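Local coordinates for protein AMP-dependent synthetase and ligase (Xenorhabdus doucetiae, PDB 6QSR) that probably acts as the hotdog-fold dehydratase partner in a heterocomplex of the type II polyketide synthase that makes aryl polyene pigments, at residues A[20-25]-A[78-83]. Sequence-based numbering, arbitrary orientation.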
loop_
_atom_site.group_PDB
_atom_site.type_symbol
_atom_site.label_atom_id
_atom_site.label_comp_id
_atom_site.label_asym_id
_atom_site.label_seq_id
_atom_site.Cartn_x
_atom_site.Cartn_y
_atom_site.Cartn_z
ATOM N N LEU A 20 -4.501 -18.693 -1.020
ATOM C CA LEU A 20 -4.813 -17.786 -2.123
ATOM C C LEU A 20 -3.857 -17.968 -3.278
ATOM O O LEU A 20 -2.665 -18.193 -3.075
ATOM C CB LEU A 20 -4.702 -16.334 -1.667
ATOM C CG LEU A 20 -5.586 -15.917 -0.501
ATOM C CD1 LEU A 20 -5.265 -14.481 -0.132
ATOM C CD2 LEU A 20 -7.053 -16.078 -0.859
ATOM N N TYR A 21 -4.380 -17.810 -4.484
ATOM C CA TYR A 21 -3.583 -17.923 -5.701
ATOM C C TYR A 21 -3.607 -16.586 -6.448
ATOM O O TYR A 21 -4.668 -15.994 -6.638
ATOM C CB TYR A 21 -4.121 -19.051 -6.574
ATOM C CG TYR A 21 -3.472 -19.095 -7.934
ATOM C CD1 TYR A 21 -2.204 -19.642 -8.100
ATOM C CD2 TYR A 21 -4.115 -18.559 -9.051
ATOM C CE1 TYR A 21 -1.597 -19.667 -9.349
ATOM C CE2 TYR A 21 -3.518 -18.586 -10.302
ATOM C CZ TYR A 21 -2.258 -19.136 -10.445
ATOM O OH TYR A 21 -1.661 -19.156 -11.691
ATOM N N LEU A 22 -2.429 -16.134 -6.871
ATOM C CA LEU A 22 -2.274 -14.887 -7.610
ATOM C C LEU A 22 -2.283 -15.167 -9.112
ATOM O O LEU A 22 -1.326 -15.725 -9.648
ATOM C CB LEU A 22 -0.969 -14.195 -7.206
ATOM C CG LEU A 22 -0.754 -13.972 -5.704
ATOM C CD1 LEU A 22 0.497 -13.142 -5.478
ATOM C CD2 LEU A 22 -1.976 -13.318 -5.087
ATOM N N ASP A 23 -3.374 -14.790 -9.775
ATOM C CA ASP A 23 -3.498 -14.927 -11.220
ATOM C C ASP A 23 -2.844 -13.748 -11.941
ATOM O O ASP A 23 -2.963 -12.609 -11.483
ATOM C CB ASP A 23 -4.973 -15.002 -11.621
ATOM C CG ASP A 23 -5.164 -15.568 -13.016
ATOM O OD1 ASP A 23 -5.316 -14.778 -13.968
ATOM O OD2 ASP A 23 -5.132 -16.804 -13.165
ATOM N N PRO A 24 -2.179 -13.998 -13.090
ATOM C CA PRO A 24 -1.636 -12.893 -13.911
ATOM C C PRO A 24 -2.604 -11.768 -14.284
ATOM O O PRO A 24 -2.152 -10.641 -14.510
ATOM C CB PRO A 24 -1.182 -13.605 -15.188
ATOM C CG PRO A 24 -0.822 -14.973 -14.738
ATOM C CD PRO A 24 -1.721 -15.312 -13.581
ATOM N N THR A 25 -3.904 -12.068 -14.372
ATOM C CA THR A 25 -4.907 -11.083 -14.786
ATOM C C THR A 25 -5.512 -10.290 -13.624
ATOM O O THR A 25 -6.344 -9.412 -13.849
ATOM C CB THR A 25 -6.041 -11.747 -15.586
ATOM O OG1 THR A 25 -6.728 -12.698 -14.762
ATOM C CG2 THR A 25 -5.477 -12.438 -16.814
ATOM N N ASN A 78 2.271 -17.246 -7.736
ATOM C CA ASN A 78 2.497 -17.589 -6.332
ATOM C C ASN A 78 1.202 -18.029 -5.659
ATOM O O ASN A 78 0.116 -17.525 -5.967
ATOM C CB ASN A 78 3.078 -16.416 -5.535
ATOM C CG ASN A 78 4.501 -16.046 -5.937
ATOM O OD1 ASN A 78 4.967 -14.961 -5.598
ATOM N ND2 ASN A 78 5.198 -16.935 -6.642
ATOM N N THR A 79 1.346 -18.992 -4.756
ATOM C CA THR A 79 0.289 -19.404 -3.852
ATOM C C THR A 79 0.702 -18.898 -2.477
ATOM O O THR A 79 1.863 -19.047 -2.075
ATOM C CB THR A 79 0.106 -20.931 -3.858
ATOM O OG1 THR A 79 -0.295 -21.344 -5.168
ATOM C CG2 THR A 79 -0.966 -21.369 -2.863
ATOM N N LEU A 80 -0.247 -18.271 -1.789
ATOM C CA LEU A 80 -0.032 -17.679 -0.480
ATOM C C LEU A 80 -0.852 -18.417 0.561
ATOM O O LEU A 80 -1.962 -18.878 0.271
ATOM C CB LEU A 80 -0.472 -16.208 -0.489
ATOM C CG LEU A 80 0.018 -15.313 -1.630
ATOM C CD1 LEU A 80 -0.474 -13.885 -1.436
ATOM C CD2 LEU A 80 1.536 -15.346 -1.726
ATOM N N LEU A 81 -0.307 -18.518 1.771
ATOM C CA LEU A 81 -1.066 -18.938 2.936
ATOM C C LEU A 81 -1.172 -17.725 3.853
ATOM O O LEU A 81 -0.157 -17.223 4.339
ATOM C CB LEU A 81 -0.374 -20.102 3.654
ATOM C CG LEU A 81 -0.174 -21.383 2.834
ATOM C CD1 LEU A 81 0.597 -22.425 3.636
ATOM C CD2 LEU A 81 -1.513 -21.944 2.377
ATOM N N LEU A 82 -2.398 -17.253 4.056
ATOM C CA LEU A 82 -2.685 -16.080 4.891
ATOM C C LEU A 82 -3.254 -16.525 6.227
ATOM O O LEU A 82 -4.304 -17.149 6.256
ATOM C CB LEU A 82 -3.691 -15.172 4.185
ATOM C CG LEU A 82 -4.243 -13.971 4.960
ATOM C CD1 LEU A 82 -3.121 -13.119 5.534
ATOM C CD2 LEU A 82 -5.151 -13.159 4.053
ATOM N N LYS A 83 -2.576 -16.162 7.313
ATOM C CA LYS A 83 -2.972 -16.500 8.673
ATOM C C LYS A 83 -3.354 -15.188 9.345
ATOM O O LYS A 83 -2.566 -14.249 9.312
ATOM C CB LYS A 83 -1.782 -17.153 9.380
ATOM C CG LYS A 83 -1.886 -17.354 10.891
ATOM C CD LYS A 83 -0.532 -17.068 11.538
ATOM C CE LYS A 83 -0.462 -17.493 12.995
ATOM N NZ LYS A 83 0.952 -17.793 13.364
#
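In the antiparallel sheet of this hotdog fold, the end of strand 15-21 pairs with the start of strand 79-87. Leu20 and Leu80 form a hydrogen-bonded pair. Leu80 N donates a hydrogen bond to Leu20 O at 2.7 Å, and Leu20 N returns a bond to Leu80 O at 2.9 Å. Both donors lie in the plane of the carbonyl they meet. One more backbone bond follows just past the end of strand 15-21: Leu22 N donates to Asn78 O at 3.0 Å, almost along the C=O axis (175°).

Leu20, Leu22, Leu80 and Leu82 build an apolar layer on the face covered by helix 41-56, where Trp47 touches both Leu20 and Leu22. Leu22 and Leu80 cross at about a right angle and meet tip to tip, Leu22 CD2 to Leu80 CD1 at 4.0 Å. The other Leu22 branch, CD1, rests against Asn78 CB. Asn78 OD1 accepts a hydrogen bond from Gln75 N.

On the face away from the helix, Tyr21 and Thr79 form the non-hydrogen-bonded pair. Tyr21 CG stands anti to its backbone N (chi1 172°). With chi2 at 78°, the ring turns its edge to the threonine hydroxyl, with Tyr21 CD1 3.9 Å from Thr79 OG1.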